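Local coordinates for protein putative esterase (Uncultured bacterium, PDB 7C4D) that probably hydrolyses carboxylic esters, as a marine bacterial esterase built on the alpha/beta hydrolase fold, at residues 143-154 with 185-196; 106-116 with 209-217. All coordinates share one frame; numbering follows the deposited sequence.

Overall arrangement
Contact 1 and contact 2 lie on opposite sides of the chain's centre, with their own centres about 37 Å apart and nearest atoms about 21 Å apart. Contact 2 belongs to the core: residues 106-116 join helix 97-108 to strand 113-119, and residues 209-217 lead into strand 217-222, its parallel neighbour in the central sheet. The chain between those strands makes a long excursion whose regular structure is mostly helix. Contact 1 falls entirely within it and joins two of its parts, the end of helix 131-144 with the turns after it, and strand 186-188 with helix 192-196. An excursion at this point is consistent with the cap of alpha/beta hydrolases. Contact 2 thus brings departing and returning chain together.

Contact 1. Residues 143-154 with 185-196; sequences LKSIDPSEAKTR and CYRWKINIDSIE
In the excursion that probably forms the cap of this hydrolase, Leu143 and Pro148 pack against strand 186-188 and the start of helix 192-196. With CG beside its backbone N (chi1 -66°), Trp188 reaches its indole across to residues 143-148: Leu143 CD2 lies 3.7 Å from Trp188 CH2, and the compact ring of Pro148 brings CG to 3.7 Å from Trp188 CD1, both side chains crossing the indole at about a right angle. Trp188 NE1 is buried without a hydrogen-bonding partner; Leu143 O, at 3.6 Å from it, makes no such bond. Ile192 CD1 sits over one face of the indole, near its rim, and presses on Leu143 CB at 3.5 Å, tighter than usual. Outside this core, Lys144 NZ forms a salt bridge, whose hydrogen bond is weak, with Glu196 OE1 (3.4 Å). At the other end Ala151 CB packs against Cys185 SG at 3.4 Å. Tyr186 OH lies 3.3 Å from Arg154 CG and over one guanidinium face; the guanidinium and phenol ring planes are 59° apart. Ile146 turns onto helix 154-164 at Ile157 and Leu161, while Pro148 and Trp188 both touch Ile178 of strand 178-180, the hairpin partner of strand 186-188.

Contact 2. Residues 106-116 with 209-217; sequences TAAHPDKVKKL and IDIPVHVPA. With EDO (1,2-ethanediol), chain B.
Pro216 O receives Leu116 N at 3.0 Å (N-H...O 154°), the donor approaching nearly along the line of the carbonyl bond (163°), and the CA of Lys115 adds a longer C-H...O contact to the same oxygen. Pro216 has no N-H to give here, and its ring CD lies against Lys114 O instead (3.6 Å). One residue on, Ala217 CA makes a second C-H...O contact, 3.2 Å from Leu116 O; the small alanine side chain lies on the same sheet face as Leu116. This is the parallel start of strands 113-119 and 217-222, neighbours in the central sheet of the alpha/beta hydrolase fold, and helix 97-108 crosses over from strand 90-95 to 113-119. Val215 fills the angle between that helix and the strand. Its CG1, anti to the backbone N (chi1 175°), meets Val113 CG1 at 3.8 Å, and CG2 is 3.7 Å from Pro110 CB and also touches Thr106. Val213 CG1 touches Thr106 CG2 (3.9 Å) and its CG2 is 3.8 Å from Ala107 CB, while Ile239 of helix 232-239 touches the same valine. Replacing Val213 by alanine would probably open a gap between this helix end and the loop, the Ala107 methyl losing its CG2 contact. Ile209 CG2 shares that methyl, and a water donates to Ala107 O and Asp210 O. Ethanediol, probably from the crystallisation liquor, places its O2 2.8 Å from both Pro110 O and Val113 O.

Contact 1. Residues 143-154 with 185-196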
loop_
_atom_site.group_PDB
_atom_site.type_symbol
_atom_site.label_atom_id
_atom_site.label_comp_id
_atom_site.label_asym_id
_atom_site.label_seq_id
_atom_site.Cartn_x
_atom_site.Cartn_y
_atom_site.Cartn_z
ATOM N N LEU A 143 -8.453 -2.054 -16.571
ATOM C CA LEU A 143 -9.484 -2.503 -15.645
ATOM C C LEU A 143 -10.855 -1.958 -16.046
ATOM O O LEU A 143 -11.853 -2.675 -15.942
ATOM C CB LEU A 143 -9.129 -2.091 -14.207
ATOM C CG LEU A 143 -7.763 -2.536 -13.662
ATOM C CD1 LEU A 143 -7.582 -2.060 -12.238
ATOM C CD2 LEU A 143 -7.583 -4.043 -13.717
ATOM N N LYS A 144 -10.885 -0.690 -16.484
ATOM C CA LYS A 144 -12.101 -0.013 -16.916
ATOM C C LYS A 144 -12.710 -0.731 -18.124
ATOM O O LYS A 144 -13.921 -0.685 -18.331
ATOM C CB LYS A 144 -11.783 1.451 -17.242
ATOM C CG LYS A 144 -12.983 2.360 -17.470
ATOM C CD LYS A 144 -12.603 3.750 -17.930
ATOM C CE LYS A 144 -13.763 4.477 -18.574
ATOM N NZ LYS A 144 -13.730 5.924 -18.257
ATOM N N SER A 145 -11.851 -1.427 -18.883
ATOM C CA SER A 145 -12.151 -1.966 -20.200
ATOM C C SER A 145 -12.500 -3.453 -20.135
ATOM O O SER A 145 -12.940 -4.034 -21.126
ATOM C CB SER A 145 -10.992 -1.723 -21.132
ATOM O OG SER A 145 -10.878 -0.344 -21.459
ATOM N N ILE A 146 -12.275 -4.070 -18.971
ATOM C CA ILE A 146 -12.739 -5.428 -18.739
ATOM C C ILE A 146 -14.156 -5.349 -18.170
ATOM O O ILE A 146 -14.414 -4.560 -17.260
ATOM C CB ILE A 146 -11.759 -6.207 -17.830
ATOM C CG1 ILE A 146 -10.372 -6.374 -18.468
ATOM C CG2 ILE A 146 -12.346 -7.538 -17.370
ATOM C CD1 ILE A 146 -10.369 -6.802 -19.930
ATOM N N ASP A 147 -15.066 -6.135 -18.764
ATOM C CA ASP A 147 -16.427 -6.290 -18.272
ATOM C C ASP A 147 -16.545 -7.634 -17.547
ATOM O O ASP A 147 -16.657 -8.687 -18.182
ATOM C CB ASP A 147 -17.467 -6.078 -19.379
ATOM C CG ASP A 147 -18.903 -6.328 -18.938
ATOM O OD1 ASP A 147 -19.294 -5.812 -17.866
ATOM O OD2 ASP A 147 -19.620 -7.050 -19.668
ATOM N N PRO A 148 -16.518 -7.631 -16.191
ATOM C CA PRO A 148 -16.616 -8.869 -15.416
ATOM C C PRO A 148 -18.016 -9.482 -15.482
ATOM O O PRO A 148 -18.162 -10.697 -15.352
ATOM C CB PRO A 148 -16.257 -8.421 -13.988
ATOM C CG PRO A 148 -16.647 -6.957 -13.935
ATOM C CD PRO A 148 -16.397 -6.437 -15.335
ATOM N N SER A 149 -19.019 -8.617 -15.715
ATOM C CA SER A 149 -20.437 -8.953 -15.761
ATOM C C SER A 149 -20.741 -9.924 -16.897
ATOM O O SER A 149 -21.779 -10.584 -16.874
ATOM C CB SER A 149 -21.288 -7.715 -15.894
ATOM O OG SER A 149 -21.797 -7.305 -14.637
ATOM N N GLU A 150 -19.839 -9.988 -17.886
ATOM C CA GLU A 150 -19.966 -10.900 -19.012
ATOM C C GLU A 150 -19.805 -12.343 -18.534
ATOM O O GLU A 150 -20.127 -13.276 -19.267
ATOM C CB GLU A 150 -18.961 -10.548 -20.109
ATOM C CG GLU A 150 -19.543 -10.666 -21.505
ATOM C CD GLU A 150 -19.005 -9.652 -22.496
ATOM O OE1 GLU A 150 -19.399 -9.723 -23.677
ATOM O OE2 GLU A 150 -18.191 -8.795 -22.086
ATOM N N ALA A 151 -19.273 -12.498 -17.311
ATOM C CA ALA A 151 -19.347 -13.719 -16.514
ATOM C C ALA A 151 -18.490 -14.853 -17.085
ATOM O O ALA A 151 -18.639 -16.005 -16.678
ATOM C CB ALA A 151 -20.788 -14.138 -16.316
ATOM N N LYS A 152 -17.582 -14.523 -18.012
ATOM C CA LYS A 152 -16.643 -15.500 -18.542
ATOM C C LYS A 152 -15.670 -15.897 -17.428
ATOM O O LYS A 152 -15.371 -15.088 -16.548
ATOM C CB LYS A 152 -16.003 -14.996 -19.846
ATOM C CG LYS A 152 -15.748 -13.495 -19.924
ATOM C CD LYS A 152 -16.128 -12.857 -21.248
ATOM C CE LYS A 152 -15.547 -11.468 -21.433
ATOM N NZ LYS A 152 -15.422 -10.725 -20.154
ATOM N N THR A 153 -15.215 -17.158 -17.456
ATOM C CA THR A 153 -14.405 -17.741 -16.391
ATOM C C THR A 153 -13.101 -16.964 -16.197
ATOM O O THR A 153 -12.672 -16.222 -17.078
ATOM C CB THR A 153 -14.182 -19.244 -16.598
ATOM O OG1 THR A 153 -14.291 -19.522 -17.994
ATOM C CG2 THR A 153 -15.163 -20.099 -15.823
ATOM N N ARG A 154 -12.473 -17.154 -15.027
ATOM C CA ARG A 154 -11.332 -16.341 -14.619
ATOM C C ARG A 154 -10.103 -16.616 -15.492
ATOM O O ARG A 154 -9.139 -15.850 -15.460
ATOM C CB ARG A 154 -11.126 -16.312 -13.093
ATOM C CG ARG A 154 -11.768 -17.444 -12.298
ATOM C CD ARG A 154 -11.036 -18.773 -12.312
ATOM N NE ARG A 154 -11.639 -19.787 -11.449
ATOM C CZ ARG A 154 -12.485 -20.740 -11.841
ATOM N NH1 ARG A 154 -12.860 -20.832 -13.107
ATOM N NH2 ARG A 154 -12.951 -21.602 -10.955
ATOM N N CYS A 185 -22.145 -14.449 -11.551
ATOM C CA CYS A 185 -21.356 -13.592 -12.428
ATOM C C CYS A 185 -20.200 -12.961 -11.649
ATOM O O CYS A 185 -20.336 -12.653 -10.466
ATOM C CB CYS A 185 -22.213 -12.482 -13.034
ATOM S SG CYS A 185 -23.324 -13.034 -14.356
ATOM N N TYR A 186 -19.065 -12.761 -12.338
ATOM C CA TYR A 186 -17.866 -12.164 -11.769
ATOM C C TYR A 186 -18.043 -10.654 -11.615
ATOM O O TYR A 186 -18.868 -10.047 -12.296
ATOM C CB TYR A 186 -16.647 -12.476 -12.642
ATOM C CG TYR A 186 -16.206 -13.915 -12.601
ATOM C CD1 TYR A 186 -16.872 -14.890 -13.326
ATOM C CD2 TYR A 186 -15.123 -14.307 -11.827
ATOM C CE1 TYR A 186 -16.477 -16.218 -13.286
ATOM C CE2 TYR A 186 -14.713 -15.631 -11.778
ATOM C CZ TYR A 186 -15.390 -16.590 -12.513
ATOM O OH TYR A 186 -14.996 -17.897 -12.478
ATOM N N ARG A 187 -17.243 -10.063 -10.714
ATOM C CA ARG A 187 -17.267 -8.641 -10.406
ATOM C C ARG A 187 -15.912 -8.199 -9.855
ATOM O O ARG A 187 -15.163 -9.000 -9.296
ATOM C CB ARG A 187 -18.377 -8.319 -9.403
ATOM C CG ARG A 187 -18.414 -9.237 -8.188
ATOM C CD ARG A 187 -19.362 -8.713 -7.130
ATOM N NE ARG A 187 -18.792 -7.541 -6.480
ATOM C CZ ARG A 187 -19.477 -6.465 -6.103
ATOM N NH1 ARG A 187 -18.855 -5.454 -5.520
ATOM N NH2 ARG A 187 -20.781 -6.393 -6.319
ATOM N N TRP A 188 -15.602 -6.910 -10.026
ATOM C CA TRP A 188 -14.472 -6.315 -9.338
ATOM C C TRP A 188 -14.870 -6.085 -7.887
ATOM O O TRP A 188 -15.948 -5.567 -7.623
ATOM C CB TRP A 188 -14.054 -4.999 -9.993
ATOM C CG TRP A 188 -13.500 -5.145 -11.376
ATOM C CD1 TRP A 188 -14.079 -4.735 -12.545
ATOM C CD2 TRP A 188 -12.238 -5.740 -11.740
ATOM N NE1 TRP A 188 -13.263 -5.034 -13.605
ATOM C CE2 TRP A 188 -12.127 -5.652 -13.149
ATOM C CE3 TRP A 188 -11.193 -6.329 -11.026
ATOM C CZ2 TRP A 188 -11.023 -6.152 -13.843
ATOM C CZ3 TRP A 188 -10.090 -6.796 -11.716
ATOM C CH2 TRP A 188 -10.010 -6.725 -13.107
ATOM N N LYS A 189 -13.990 -6.450 -6.947
ATOM C CA LYS A 189 -14.293 -6.128 -5.562
ATOM C C LYS A 189 -13.791 -4.730 -5.220
ATOM O O LYS A 189 -14.235 -4.169 -4.224
ATOM C CB LYS A 189 -13.750 -7.173 -4.577
ATOM C CG LYS A 189 -12.243 -7.355 -4.555
ATOM C CD LYS A 189 -11.855 -8.763 -4.175
ATOM C CE LYS A 189 -10.506 -8.838 -3.506
ATOM N NZ LYS A 189 -10.183 -10.234 -3.157
ATOM N N ILE A 190 -12.856 -4.208 -6.023
ATOM C CA ILE A 190 -12.301 -2.861 -5.858
ATOM C C ILE A 190 -13.129 -1.794 -6.586
ATOM O O ILE A 190 -13.603 -2.005 -7.695
ATOM C CB ILE A 190 -10.836 -2.821 -6.332
ATOM C CG1 ILE A 190 -10.672 -3.448 -7.717
ATOM C CG2 ILE A 190 -9.930 -3.480 -5.305
ATOM C CD1 ILE A 190 -9.352 -3.130 -8.379
ATOM N N ASN A 191 -13.204 -0.603 -5.983
ATOM C CA ASN A 191 -13.887 0.557 -6.538
ATOM C C ASN A 191 -13.010 1.261 -7.572
ATOM O O ASN A 191 -12.423 2.314 -7.289
ATOM C CB ASN A 191 -14.286 1.513 -5.422
ATOM C CG ASN A 191 -15.257 2.591 -5.842
ATOM O OD1 ASN A 191 -15.534 2.746 -7.025
ATOM N ND2 ASN A 191 -15.755 3.337 -4.868
ATOM N N ILE A 192 -12.915 0.640 -8.758
ATOM C CA ILE A 192 -12.136 1.123 -9.890
ATOM C C ILE A 192 -12.525 2.564 -10.244
ATOM O O ILE A 192 -11.677 3.368 -10.618
ATOM C CB ILE A 192 -12.292 0.155 -11.080
ATOM C CG1 ILE A 192 -12.100 -1.288 -10.608
ATOM C CG2 ILE A 192 -11.404 0.528 -12.260
ATOM C CD1 ILE A 192 -11.343 -2.173 -11.550
ATOM N N ASP A 193 -13.800 2.910 -10.087
ATOM C CA ASP A 193 -14.256 4.237 -10.453
ATOM C C ASP A 193 -13.648 5.287 -9.530
ATOM O O ASP A 193 -13.166 6.325 -10.005
ATOM C CB ASP A 193 -15.785 4.355 -10.492
ATOM C CG ASP A 193 -16.226 5.650 -11.161
ATOM O OD1 ASP A 193 -15.966 5.796 -12.380
ATOM O OD2 ASP A 193 -16.772 6.526 -10.453
ATOM N N SER A 194 -13.734 5.040 -8.217
ATOM C CA SER A 194 -13.148 5.963 -7.257
ATOM C C SER A 194 -11.637 6.074 -7.486
ATOM O O SER A 194 -11.071 7.170 -7.445
ATOM C CB SER A 194 -13.499 5.614 -5.823
ATOM O OG SER A 194 -12.744 6.393 -4.887
ATOM N N ILE A 195 -10.992 4.939 -7.772
ATOM C CA ILE A 195 -9.548 4.929 -8.008
ATOM C C ILE A 195 -9.197 5.881 -9.164
ATOM O O ILE A 195 -8.341 6.755 -9.010
ATOM C CB ILE A 195 -9.010 3.494 -8.220
ATOM C CG1 ILE A 195 -9.041 2.642 -6.945
ATOM C CG2 ILE A 195 -7.633 3.506 -8.838
ATOM C CD1 ILE A 195 -8.707 1.172 -7.174
ATOM N N GLU A 196 -9.874 5.708 -10.306
ATOM C CA GLU A 196 -9.683 6.522 -11.505
ATOM C C GLU A 196 -9.874 8.001 -11.202
ATOM O O GLU A 196 -9.032 8.809 -11.571
ATOM C CB GLU A 196 -10.607 6.108 -12.648
ATOM C CG GLU A 196 -10.323 6.862 -13.938
ATOM C CD GLU A 196 -11.072 6.399 -15.182
ATOM O OE1 GLU A 196 -12.325 6.392 -15.148
ATOM O OE2 GLU A 196 -10.407 6.049 -16.187
#

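Contact 2. Residues 106-116 with 209-217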
loop_
_atom_site.group_PDB
_atom_site.type_symbol
_atom_site.label_atom_id
_atom_site.label_comp_id
_atom_site.label_asym_id
_atom_site.label_seq_id
_atom_site.Cartn_x
_atom_site.Cartn_y
_atom_site.Cartn_z
ATOM N N THR A 106 1.423 9.652 10.231
ATOM C CA THR A 106 2.527 9.763 11.179
ATOM C C THR A 106 2.846 11.236 11.473
ATOM O O THR A 106 3.106 11.595 12.618
ATOM C CB THR A 106 3.773 9.030 10.630
ATOM O OG1 THR A 106 3.472 7.630 10.576
ATOM C CG2 THR A 106 5.038 9.261 11.436
ATOM N N ALA A 107 2.895 12.066 10.422
ATOM C CA ALA A 107 3.078 13.506 10.552
ATOM C C ALA A 107 1.910 14.156 11.336
ATOM O O ALA A 107 2.142 14.930 12.250
ATOM C CB ALA A 107 3.228 14.092 9.170
ATOM N N ALA A 108 0.660 13.805 11.023
ATOM C CA ALA A 108 -0.529 14.251 11.751
ATOM C C ALA A 108 -0.599 13.732 13.182
ATOM O O ALA A 108 -1.254 14.380 14.001
ATOM C CB ALA A 108 -1.812 13.885 11.034
ATOM N N HIS A 109 -0.032 12.538 13.464
ATOM C CA HIS A 109 -0.179 11.944 14.789
ATOM C C HIS A 109 1.095 11.233 15.257
ATOM O O HIS A 109 1.039 10.059 15.627
ATOM C CB HIS A 109 -1.369 10.981 14.864
ATOM C CG HIS A 109 -2.684 11.567 14.499
ATOM N ND1 HIS A 109 -3.254 11.381 13.255
ATOM C CD2 HIS A 109 -3.545 12.335 15.205
ATOM C CE1 HIS A 109 -4.408 12.007 13.201
ATOM N NE2 HIS A 109 -4.608 12.589 14.392
ATOM N N PRO A 110 2.254 11.923 15.351
ATOM C CA PRO A 110 3.531 11.246 15.579
ATOM C C PRO A 110 3.559 10.506 16.907
ATOM O O PRO A 110 4.376 9.602 17.106
ATOM C CB PRO A 110 4.568 12.379 15.641
ATOM C CG PRO A 110 3.736 13.644 15.933
ATOM C CD PRO A 110 2.391 13.388 15.283
ATOM N N ASP A 111 2.648 10.910 17.801
ATOM C CA ASP A 111 2.635 10.447 19.178
ATOM C C ASP A 111 2.050 9.037 19.226
ATOM O O ASP A 111 2.254 8.309 20.187
ATOM C CB ASP A 111 1.829 11.413 20.051
ATOM C CG ASP A 111 0.364 11.493 19.638
ATOM O OD1 ASP A 111 0.067 11.901 18.475
ATOM O OD2 ASP A 111 -0.465 11.104 20.452
ATOM N N LYS A 112 1.296 8.667 18.185
ATOM C CA LYS A 112 0.745 7.330 18.055
ATOM C C LYS A 112 1.675 6.378 17.278
ATOM O O LYS A 112 1.346 5.199 17.104
ATOM C CB LYS A 112 -0.571 7.376 17.277
ATOM C CG LYS A 112 -1.564 8.464 17.666
ATOM C CD LYS A 112 -2.242 8.252 19.008
ATOM C CE LYS A 112 -2.945 6.921 19.152
ATOM N NZ LYS A 112 -3.222 6.595 20.574
ATOM N N VAL A 113 2.819 6.860 16.779
ATOM C CA VAL A 113 3.641 5.969 15.979
ATOM C C VAL A 113 4.971 5.684 16.663
ATOM O O VAL A 113 5.687 6.609 17.002
ATOM C CB VAL A 113 3.849 6.548 14.576
ATOM C CG1 VAL A 113 4.638 5.592 13.689
ATOM C CG2 VAL A 113 2.518 6.903 13.922
ATOM N N LYS A 114 5.332 4.409 16.795
ATOM C CA LYS A 114 6.604 4.092 17.419
ATOM C C LYS A 114 7.689 4.148 16.358
ATOM O O LYS A 114 8.681 4.821 16.545
ATOM C CB LYS A 114 6.609 2.707 18.072
ATOM C CG LYS A 114 5.545 2.445 19.128
ATOM C CD LYS A 114 5.369 0.962 19.385
ATOM C CE LYS A 114 4.418 0.604 20.510
ATOM N NZ LYS A 114 5.054 0.756 21.840
ATOM N N LYS A 115 7.516 3.420 15.253
ATOM C CA LYS A 115 8.509 3.448 14.196
ATOM C C LYS A 115 7.778 3.246 12.885
ATOM O O LYS A 115 6.713 2.636 12.881
ATOM C CB LYS A 115 9.523 2.309 14.347
ATOM C CG LYS A 115 10.505 2.399 15.503
ATOM C CD LYS A 115 11.808 1.669 15.191
ATOM C CE LYS A 115 12.752 1.739 16.367
ATOM N NZ LYS A 115 12.240 0.875 17.455
ATOM N N LEU A 116 8.350 3.777 11.795
ATOM C CA LEU A 116 7.650 3.769 10.529
ATOM C C LEU A 116 8.503 3.098 9.453
ATOM O O LEU A 116 9.671 3.438 9.266
ATOM C CB LEU A 116 7.327 5.213 10.154
ATOM C CG LEU A 116 6.886 5.444 8.704
ATOM C CD1 LEU A 116 5.644 4.616 8.360
ATOM C CD2 LEU A 116 6.641 6.933 8.428
ATOM N N ILE A 209 2.264 19.862 6.403
ATOM C CA ILE A 209 2.538 19.081 7.600
ATOM C C ILE A 209 3.568 19.838 8.429
ATOM O O ILE A 209 4.436 20.509 7.869
ATOM C CB ILE A 209 3.046 17.663 7.245
ATOM C CG1 ILE A 209 4.294 17.727 6.351
ATOM C CG2 ILE A 209 1.922 16.823 6.640
ATOM C CD1 ILE A 209 5.080 16.437 6.240
ATOM N N ASP A 210 3.450 19.679 9.749
ATOM C CA ASP A 210 4.407 20.173 10.717
ATOM C C ASP A 210 5.689 19.325 10.598
ATOM O O ASP A 210 5.683 18.158 10.966
ATOM C CB ASP A 210 3.690 20.105 12.070
ATOM C CG ASP A 210 4.400 20.736 13.250
ATOM O OD1 ASP A 210 5.430 21.396 13.033
ATOM O OD2 ASP A 210 3.905 20.554 14.383
ATOM N N ILE A 211 6.748 19.895 10.006
ATOM C CA ILE A 211 8.082 19.348 9.810
ATOM C C ILE A 211 8.949 19.948 10.910
ATOM O O ILE A 211 8.665 21.068 11.311
ATOM C CB ILE A 211 8.580 19.799 8.424
ATOM C CG1 ILE A 211 8.257 18.777 7.338
ATOM C CG2 ILE A 211 10.056 20.184 8.416
ATOM C CD1 ILE A 211 8.396 19.369 5.945
ATOM N N PRO A 212 9.960 19.246 11.488
ATOM C CA PRO A 212 10.227 17.826 11.210
ATOM C C PRO A 212 9.311 16.883 11.994
ATOM O O PRO A 212 8.745 17.269 13.030
ATOM C CB PRO A 212 11.666 17.641 11.728
ATOM C CG PRO A 212 11.767 18.627 12.897
ATOM C CD PRO A 212 10.902 19.799 12.484
ATOM N N VAL A 213 9.173 15.644 11.487
ATOM C CA VAL A 213 8.474 14.606 12.232
ATOM C C VAL A 213 9.514 13.838 13.051
ATOM O O VAL A 213 10.466 13.289 12.483
ATOM C CB VAL A 213 7.687 13.656 11.309
ATOM C CG1 VAL A 213 6.869 12.656 12.118
ATOM C CG2 VAL A 213 6.785 14.389 10.337
ATOM N N HIS A 214 9.296 13.784 14.371
ATOM C CA HIS A 214 10.190 13.125 15.321
ATOM C C HIS A 214 9.794 11.658 15.524
ATOM O O HIS A 214 9.449 11.235 16.634
ATOM C CB HIS A 214 10.198 13.865 16.670
ATOM C CG HIS A 214 10.607 15.299 16.606
ATOM N ND1 HIS A 214 11.920 15.693 16.404
ATOM C CD2 HIS A 214 9.889 16.435 16.726
ATOM C CE1 HIS A 214 11.987 17.010 16.383
ATOM N NE2 HIS A 214 10.753 17.489 16.587
ATOM N N VAL A 215 9.827 10.880 14.434
ATOM C CA VAL A 215 9.519 9.454 14.488
ATOM C C VAL A 215 10.621 8.776 13.695
ATOM O O VAL A 215 10.910 9.237 12.594
ATOM C CB VAL A 215 8.138 9.103 13.880
ATOM C CG1 VAL A 215 7.875 7.594 13.835
ATOM C CG2 VAL A 215 7.001 9.811 14.603
ATOM N N PRO A 216 11.279 7.706 14.221
ATOM C CA PRO A 216 12.239 6.929 13.428
ATOM C C PRO A 216 11.587 6.311 12.185
ATOM O O PRO A 216 10.570 5.660 12.290
ATOM C CB PRO A 216 12.722 5.814 14.379
ATOM C CG PRO A 216 12.383 6.312 15.766
ATOM C CD PRO A 216 11.175 7.225 15.607
ATOM N N ALA A 217 12.187 6.488 11.010
ATOM C CA ALA A 217 11.585 5.977 9.803
ATOM C C ALA A 217 12.621 5.196 8.998
ATOM O O ALA A 217 13.793 5.555 8.955
ATOM C CB ALA A 217 11.049 7.135 8.980
HETATM C C1 EDO B . 5.517 6.595 20.793
HETATM O O1 EDO B . 6.777 5.925 20.827
HETATM C C2 EDO B . 5.718 8.034 20.510
HETATM O O2 EDO B . 5.847 8.394 19.136
HETATM O O HOH W 1 4.704 16.375 12.797
#